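UDP-glucose 6-dehydrogenase (Pyrobaculum islandicum, PDB 3VTF) probably catalyses the NAD+-dependent oxidation of UDP-glucose to UDP-glucuronate, a step of nucleotide-sugar biosynthesis. Local coordinates at residues 139-144 against 203-208; 154-159 against 168-173. All coordinates share one frame; numbering follows the deposited sequence.

Following the chain from the N terminus, strand 139-142 is the first of the contact segments and holds one side of contact 1. The chain then crosses over through helix 151-160 to strand 169-172, which runs parallel to the first. Contact 2 closes the short loop between helix 151-160 and strand 169-172, within this beta-alpha-beta unit. The chain goes on through strand 192-196 to helix 199-208, which comes back to strand 139-142 and closes the longer loop of contact 1. Contact 2 is therefore nested inside contact 1. Strands 139-142 and 169-172 are neighbours in one sheet, joined by backbone bonds that probably include Val140 N to Ser169 O. The two contacts pack helices on opposite faces of that sheet, with centres about 11 Å apart.

Contact 1 (139-144 against 203-208); sequences LVVVKS and SFLLDV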
ATOM      1  N   LEU A 139      -3.361 -16.442 -32.437  1.00 22.62           N
ATOM      2  CA  LEU A 139      -3.034 -15.492 -31.383  1.00 21.47           C
ATOM      3  C   LEU A 139      -2.125 -16.098 -30.340  1.00 21.24           C
ATOM      4  O   LEU A 139      -2.407 -17.158 -29.790  1.00 19.63           O
ATOM      5  CB  LEU A 139      -4.340 -14.977 -30.726  1.00 20.60           C
ATOM      6  CG  LEU A 139      -4.209 -14.056 -29.489  1.00 20.29           C
ATOM      7  CD1 LEU A 139      -3.512 -12.728 -29.817  1.00 20.20           C
ATOM      8  CD2 LEU A 139      -5.606 -13.768 -28.953  1.00 18.20           C
ATOM      9  N   VAL A 140      -1.039 -15.418 -30.013  1.00 18.51           N
ATOM     10  CA  VAL A 140      -0.128 -15.948 -28.993  1.00 18.81           C
ATOM     11  C   VAL A 140      -0.369 -15.107 -27.705  1.00 17.24           C
ATOM     12  O   VAL A 140      -0.213 -13.856 -27.715  1.00 16.59           O
ATOM     13  CB  VAL A 140       1.319 -15.671 -29.441  1.00 21.23           C
ATOM     14  CG1 VAL A 140       2.287 -16.254 -28.420  1.00 21.09           C
ATOM     15  CG2 VAL A 140       1.519 -16.330 -30.837  1.00 23.89           C
ATOM     16  N   VAL A 141      -0.760 -15.763 -26.620  1.00 18.73           N
ATOM     17  CA  VAL A 141      -1.098 -14.977 -25.413  1.00 17.26           C
ATOM     18  C   VAL A 141      -0.131 -15.359 -24.300  1.00 18.30           C
ATOM     19  O   VAL A 141       0.030 -16.581 -23.971  1.00 17.37           O
ATOM     20  CB  VAL A 141      -2.576 -15.309 -24.969  1.00 17.96           C
ATOM     21  CG1 VAL A 141      -2.996 -14.446 -23.703  1.00 17.12           C
ATOM     22  CG2 VAL A 141      -3.584 -15.103 -26.125  1.00 16.39           C
ATOM     23  N   VAL A 142       0.491 -14.370 -23.691  1.00 16.81           N
ATOM     24  CA  VAL A 142       1.462 -14.662 -22.660  1.00 18.08           C
ATOM     25  C   VAL A 142       0.758 -14.520 -21.271  1.00 17.21           C
ATOM     26  O   VAL A 142       0.376 -13.374 -20.896  1.00 16.27           O
ATOM     27  CB  VAL A 142       2.659 -13.671 -22.723  1.00 20.40           C
ATOM     28  CG1 VAL A 142       3.697 -14.050 -21.632  1.00 19.60           C
ATOM     29  CG2 VAL A 142       3.341 -13.615 -24.136  1.00 22.78           C
ATOM     30  N   LYS A 143       0.595 -15.645 -20.561  1.00 18.25           N
ATOM     31  CA  LYS A 143       0.036 -15.589 -19.168  1.00 20.81           C
ATOM     32  C   LYS A 143       1.187 -15.562 -18.147  1.00 21.87           C
ATOM     33  O   LYS A 143       1.032 -15.050 -17.087  1.00 21.80           O
ATOM     34  CB  LYS A 143      -0.783 -16.841 -18.892  1.00 25.12           C
ATOM     35  CG  LYS A 143      -2.138 -16.860 -19.564  1.00 30.75           C
ATOM     36  CD  LYS A 143      -2.984 -15.706 -19.113  1.00 42.82           C
ATOM     37  CE  LYS A 143      -3.630 -15.937 -17.788  1.00 33.88           C
ATOM     38  NZ  LYS A 143      -4.701 -14.836 -17.683  1.00 29.55           N
ATOM     39  N   SER A 144       2.332 -16.193 -18.493  1.00 21.28           N
ATOM     40  CA  SER A 144       3.582 -16.126 -17.747  1.00 19.36           C
ATOM     41  C   SER A 144       3.871 -14.706 -17.282  1.00 17.25           C
ATOM     42  O   SER A 144       3.667 -13.796 -18.038  1.00 19.09           O
ATOM     43  CB  SER A 144       4.770 -16.680 -18.631  1.00 20.38           C
ATOM     44  OG  SER A 144       4.416 -18.026 -19.010  1.00 19.45           O
ATOM     45  N   SER A 203     -10.112  -7.954 -29.667  1.00 23.25           N
ATOM     46  CA  SER A 203     -11.470  -8.479 -29.881  1.00 24.35           C
ATOM     47  C   SER A 203     -11.547 -10.014 -29.630  1.00 23.96           C
ATOM     48  O   SER A 203     -12.541 -10.556 -29.076  1.00 26.26           O
ATOM     49  CB  SER A 203     -11.857  -8.085 -31.347  1.00 30.21           C
ATOM     50  OG  SER A 203     -13.006  -8.807 -31.598  1.00 37.34           O
ATOM     51  N   PHE A 204     -10.498 -10.758 -30.009  1.00 23.71           N
ATOM     52  CA  PHE A 204     -10.515 -12.214 -29.778  1.00 23.10           C
ATOM     53  C   PHE A 204     -10.581 -12.536 -28.267  1.00 19.80           C
ATOM     54  O   PHE A 204     -11.390 -13.329 -27.815  1.00 22.25           O
ATOM     55  CB  PHE A 204      -9.257 -12.824 -30.355  1.00 21.96           C
ATOM     56  CG  PHE A 204      -9.274 -14.322 -30.378  1.00 22.39           C
ATOM     57  CD1 PHE A 204      -9.568 -15.013 -31.566  1.00 25.01           C
ATOM     58  CD2 PHE A 204      -8.976 -15.075 -29.207  1.00 24.47           C
ATOM     59  CE1 PHE A 204      -9.591 -16.426 -31.571  1.00 30.22           C
ATOM     60  CE2 PHE A 204      -8.957 -16.506 -29.235  1.00 25.72           C
ATOM     61  CZ  PHE A 204      -9.268 -17.166 -30.405  1.00 26.14           C
ATOM     62  N   LEU A 205      -9.758 -11.859 -27.467  1.00 20.75           N
ATOM     63  CA  LEU A 205      -9.758 -12.163 -25.992  1.00 21.35           C
ATOM     64  C   LEU A 205     -11.028 -11.647 -25.323  1.00 20.23           C
ATOM     65  O   LEU A 205     -11.524 -12.244 -24.377  1.00 22.99           O
ATOM     66  CB  LEU A 205      -8.485 -11.535 -25.330  1.00 20.35           C
ATOM     67  CG  LEU A 205      -7.216 -12.276 -25.788  1.00 17.37           C
ATOM     68  CD1 LEU A 205      -5.938 -11.568 -25.344  1.00 19.27           C
ATOM     69  CD2 LEU A 205      -7.264 -13.630 -25.135  1.00 20.36           C
ATOM     70  N   LEU A 206     -11.571 -10.525 -25.795  1.00 23.05           N
ATOM     71  CA  LEU A 206     -12.840 -10.051 -25.197  1.00 23.69           C
ATOM     72  C   LEU A 206     -13.953 -11.052 -25.474  1.00 26.04           C
ATOM     73  O   LEU A 206     -14.794 -11.312 -24.633  1.00 25.70           O
ATOM     74  CB  LEU A 206     -13.237  -8.689 -25.702  1.00 22.65           C
ATOM     75  CG  LEU A 206     -12.353  -7.521 -25.343  1.00 24.25           C
ATOM     76  CD1 LEU A 206     -12.666  -6.211 -26.129  1.00 27.19           C
ATOM     77  CD2 LEU A 206     -12.464  -7.340 -23.843  1.00 26.33           C
ATOM     78  N   ASP A 207     -13.903 -11.667 -26.645  1.00 28.23           N
ATOM     79  CA  ASP A 207     -14.790 -12.816 -26.924  1.00 28.87           C
ATOM     80  C   ASP A 207     -14.556 -14.016 -25.991  1.00 28.05           C
ATOM     81  O   ASP A 207     -15.492 -14.617 -25.430  1.00 26.12           O
ATOM     82  CB  ASP A 207     -14.613 -13.249 -28.395  1.00 32.02           C
ATOM     83  CG  ASP A 207     -15.579 -14.347 -28.778  1.00 45.26           C
ATOM     84  OD1 ASP A 207     -15.180 -15.549 -28.815  1.00 61.67           O
ATOM     85  OD2 ASP A 207     -16.760 -13.996 -28.942  1.00 44.94           O
ATOM     86  N   VAL A 208     -13.291 -14.403 -25.837  1.00 26.21           N
ATOM     87  CA  VAL A 208     -12.973 -15.545 -24.973  1.00 23.16           C
ATOM     88  C   VAL A 208     -13.570 -15.306 -23.567  1.00 25.91           C
ATOM     89  O   VAL A 208     -14.025 -16.260 -22.918  1.00 24.30           O
ATOM     90  CB  VAL A 208     -11.416 -15.735 -24.878  1.00 24.15           C
ATOM     91  CG1 VAL A 208     -11.035 -16.656 -23.700  1.00 24.66           C
ATOM     92  CG2 VAL A 208     -10.853 -16.350 -26.146  1.00 22.70           C
TER
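Leu139 meets both Phe204 and Leu205 with a single methyl group. Its CD2 lies 3.6 Å from Phe204 CD2. The approach to the ring is oblique, and the two side chains lie alongside each other, pointing opposite ways. The same methyl sits 3.9 Å from Leu205 CG, where the two leucines cross at a slant. CD2 thus fits between two consecutive helix residues. A second, looser touch lies further along the strand. Val141 CG2 and Leu205 CD2 meet tip to tip at 4.1 Å. All these contacts are apolar.

The torsions explain the reach. CG of Leu139 stands anti to the backbone N (chi1 174°), which turns the branch point toward the helix, and CD2 is the branch that reaches it. Leu205 has its CG anti to the carbonyl carbon (chi1 -69°), and its branches extend toward the strand. The backbones stay well apart, with the strand and helix axes 10.8 Å from each other and their directions 68° apart. Side chains alone bridge the gap.

Further out, Ala100 touches both Leu139 and Phe204, so strand 100-103 backs the same cluster. Phe102 lies against Val141. At the end of the helix, Val208 O accepts a hydrogen bond from His45 NE2.

The contact is a strand-to-helix seam in the NAD-binding domain, which has a Rossmann-type sheet. Helix 199-208 covers one face of strand 139-142. On the other face, Val140 and Val142 pack on helix 151-160, and Val140 also reaches helix 118-134.

Contact 2 (154-159 against 168-173); sequences LVARAV and FSVASN
The ring of Phe168 carries Val159 on one face and the carbonyl oxygen of Ala156 at its edge. Val159 CG1 stands 3.4 Å above the ring plane, over its centre. The line from this methyl to the ring centroid lies 11° off the ring normal, so this is a well-centred CH-pi contact. Val159 CB also leans on the ring, 3.6 Å from Phe168 CZ. At the edge, Ala156 O lies in the plane of the ring, 3.4 Å from Phe168 CZ. Val170 CG1, two residues along the chain from the ring, is also at the edge and in plane.

Beside the ring, Ala156 CB rests on Val170 CG1 at 4.0 Å. The small alanine side chain is consistent with the close approach here, with the CA atoms of Ala156 and Val170 6.7 Å apart.

The ring is placed by an uncommon torsion. CG of Phe168 lies between its own backbone N and carbonyl carbon (chi1 64°). Val159 meets it with CG1 anti to the backbone N (chi1 -179°). An alanine at Phe168 would be likely to open a gap under Val159 CG1 and leave the Ala156 carbonyl without its neighbour at the ring edge.

Phe168 also touches Val140 of the adjoining strand and Ala160, near the end of helix 151-160. The contact thus joins the helix of a beta-alpha-beta unit to its second strand, away from the annotated sites.

The chemistry is mostly apolar. The polar atom that this contact brings to the ring, Ala156 O, is set against its rim, where the slightly positive ring hydrogens would probably suit a carbonyl oxygen, while the pi face receives a methyl.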
ATOM      1  N   LEU A 154      10.894 -10.496 -27.288  1.00 22.69           N
ATOM      2  CA  LEU A 154      11.311 -11.870 -27.350  1.00 22.21           C
ATOM      3  C   LEU A 154      10.247 -12.839 -27.936  1.00 24.60           C
ATOM      4  O   LEU A 154      10.552 -13.641 -28.814  1.00 22.10           O
ATOM      5  CB  LEU A 154      11.702 -12.340 -25.925  1.00 24.60           C
ATOM      6  CG  LEU A 154      11.808 -13.872 -25.740  1.00 24.71           C
ATOM      7  CD1 LEU A 154      12.928 -14.389 -26.622  1.00 25.09           C
ATOM      8  CD2 LEU A 154      12.102 -14.278 -24.323  1.00 25.22           C
ATOM      9  N   VAL A 155       9.003 -12.816 -27.405  1.00 19.94           N
ATOM     10  CA  VAL A 155       7.979 -13.816 -27.799  1.00 19.98           C
ATOM     11  C   VAL A 155       7.564 -13.590 -29.274  1.00 20.31           C
ATOM     12  O   VAL A 155       7.619 -14.566 -30.046  1.00 20.56           O
ATOM     13  CB  VAL A 155       6.720 -13.730 -26.864  1.00 20.70           C
ATOM     14  CG1 VAL A 155       5.497 -14.441 -27.460  1.00 20.60           C
ATOM     15  CG2 VAL A 155       7.051 -14.252 -25.435  1.00 17.14           C
ATOM     16  N   ALA A 156       7.273 -12.351 -29.678  1.00 18.18           N
ATOM     17  CA  ALA A 156       6.898 -12.101 -31.087  1.00 20.50           C
ATOM     18  C   ALA A 156       8.032 -12.497 -32.008  1.00 22.96           C
ATOM     19  O   ALA A 156       7.788 -13.015 -33.094  1.00 20.67           O
ATOM     20  CB  ALA A 156       6.497 -10.653 -31.323  1.00 19.11           C
ATOM     21  N   ARG A 157       9.252 -12.272 -31.552  1.00 20.16           N
ATOM     22  CA  ARG A 157      10.422 -12.617 -32.419  1.00 28.15           C
ATOM     23  C   ARG A 157      10.631 -14.110 -32.522  1.00 26.82           C
ATOM     24  O   ARG A 157      10.846 -14.616 -33.602  1.00 23.45           O
ATOM     25  CB  ARG A 157      11.704 -11.935 -31.903  1.00 27.49           C
ATOM     26  CG  ARG A 157      12.900 -12.242 -32.776  1.00 29.38           C
ATOM     27  CD  ARG A 157      14.125 -11.392 -32.365  1.00 31.45           C
ATOM     28  NE  ARG A 157      14.412 -11.482 -30.928  1.00 33.20           N
ATOM     29  CZ  ARG A 157      14.949 -12.569 -30.348  1.00 35.45           C
ATOM     30  NH1 ARG A 157      15.199 -13.672 -31.063  1.00 36.01           N
ATOM     31  NH2 ARG A 157      15.186 -12.597 -29.031  1.00 34.26           N
ATOM     32  N   ALA A 158      10.583 -14.834 -31.374  1.00 22.26           N
ATOM     33  CA  ALA A 158      10.757 -16.221 -31.404  1.00 23.45           C
ATOM     34  C   ALA A 158       9.640 -16.958 -32.212  1.00 23.69           C
ATOM     35  O   ALA A 158       9.934 -17.958 -32.940  1.00 24.75           O
ATOM     36  CB  ALA A 158      10.857 -16.752 -29.948  1.00 21.28           C
ATOM     37  N   VAL A 159       8.402 -16.540 -32.042  1.00 22.15           N
ATOM     38  CA  VAL A 159       7.288 -16.997 -32.865  1.00 21.68           C
ATOM     39  C   VAL A 159       7.583 -16.733 -34.390  1.00 21.77           C
ATOM     40  O   VAL A 159       7.553 -17.661 -35.198  1.00 23.39           O
ATOM     41  CB  VAL A 159       5.974 -16.317 -32.479  1.00 21.69           C
ATOM     42  CG1 VAL A 159       4.849 -16.871 -33.381  1.00 20.98           C
ATOM     43  CG2 VAL A 159       5.594 -16.640 -30.989  1.00 19.06           C
ATOM     44  N   PHE A 168       0.451 -13.527 -37.458  1.00 24.69           N
ATOM     45  CA  PHE A 168      -0.097 -13.861 -36.130  1.00 23.54           C
ATOM     46  C   PHE A 168      -0.146 -12.617 -35.322  1.00 23.55           C
ATOM     47  O   PHE A 168       0.409 -11.580 -35.748  1.00 22.70           O
ATOM     48  CB  PHE A 168       0.817 -14.918 -35.422  1.00 24.48           C
ATOM     49  CG  PHE A 168       2.208 -14.434 -35.125  1.00 24.35           C
ATOM     50  CD1 PHE A 168       2.472 -13.849 -33.875  1.00 22.58           C
ATOM     51  CD2 PHE A 168       3.254 -14.558 -36.054  1.00 24.72           C
ATOM     52  CE1 PHE A 168       3.705 -13.467 -33.519  1.00 20.41           C
ATOM     53  CE2 PHE A 168       4.527 -14.114 -35.736  1.00 25.62           C
ATOM     54  CZ  PHE A 168       4.756 -13.543 -34.453  1.00 24.54           C
ATOM     55  N   SER A 169      -0.814 -12.694 -34.191  1.00 20.61           N
ATOM     56  CA  SER A 169      -0.870 -11.537 -33.277  1.00 21.96           C
ATOM     57  C   SER A 169      -0.484 -12.005 -31.888  1.00 21.11           C
ATOM     58  O   SER A 169      -0.359 -13.217 -31.656  1.00 21.10           O
ATOM     59  CB  SER A 169      -2.311 -10.945 -33.232  1.00 21.70           C
ATOM     60  OG  SER A 169      -2.743 -10.482 -34.513  1.00 26.27           O
ATOM     61  N   VAL A 170      -0.149 -11.044 -31.007  1.00 22.23           N
ATOM     62  CA  VAL A 170       0.401 -11.369 -29.675  1.00 19.79           C
ATOM     63  C   VAL A 170      -0.459 -10.537 -28.703  1.00 23.27           C
ATOM     64  O   VAL A 170      -1.088  -9.510 -29.083  1.00 21.46           O
ATOM     65  CB  VAL A 170       1.889 -11.009 -29.471  1.00 22.76           C
ATOM     66  CG1 VAL A 170       2.774 -11.838 -30.431  1.00 23.28           C
ATOM     67  CG2 VAL A 170       2.146  -9.496 -29.694  1.00 22.43           C
ATOM     68  N   ALA A 171      -0.459 -10.949 -27.438  1.00 18.76           N
ATOM     69  CA  ALA A 171      -1.108 -10.197 -26.416  1.00 18.46           C
ATOM     70  C   ALA A 171      -0.520 -10.625 -25.074  1.00 17.62           C
ATOM     71  O   ALA A 171      -0.253 -11.830 -24.872  1.00 18.05           O
ATOM     72  CB  ALA A 171      -2.630 -10.469 -26.390  1.00 21.51           C
ATOM     73  N   SER A 172      -0.441  -9.691 -24.152  1.00 15.87           N
ATOM     74  CA  SER A 172      -0.082 -10.007 -22.760  1.00 17.33           C
ATOM     75  C   SER A 172      -1.476 -10.050 -22.041  1.00 17.87           C
ATOM     76  O   SER A 172      -2.321  -9.180 -22.242  1.00 20.53           O
ATOM     77  CB  SER A 172       0.733  -8.827 -22.210  1.00 21.27           C
ATOM     78  OG  SER A 172       0.774  -8.898 -20.783  1.00 25.22           O
ATOM     79  N   ASN A 173      -1.706 -11.092 -21.259  1.00 18.64           N
ATOM     80  CA  ASN A 173      -2.971 -11.246 -20.524  1.00 17.65           C
ATOM     81  C   ASN A 173      -2.547 -11.825 -19.167  1.00 17.52           C
ATOM     82  O   ASN A 173      -2.512 -13.070 -18.930  1.00 18.08           O
ATOM     83  CB  ASN A 173      -3.910 -12.218 -21.317  1.00 19.98           C
ATOM     84  CG  ASN A 173      -5.206 -12.537 -20.559  1.00 23.89           C
ATOM     85  OD1 ASN A 173      -5.782 -11.681 -19.774  1.00 25.88           O
ATOM     86  ND2 ASN A 173      -5.649 -13.749 -20.717  1.00 21.77           N
TER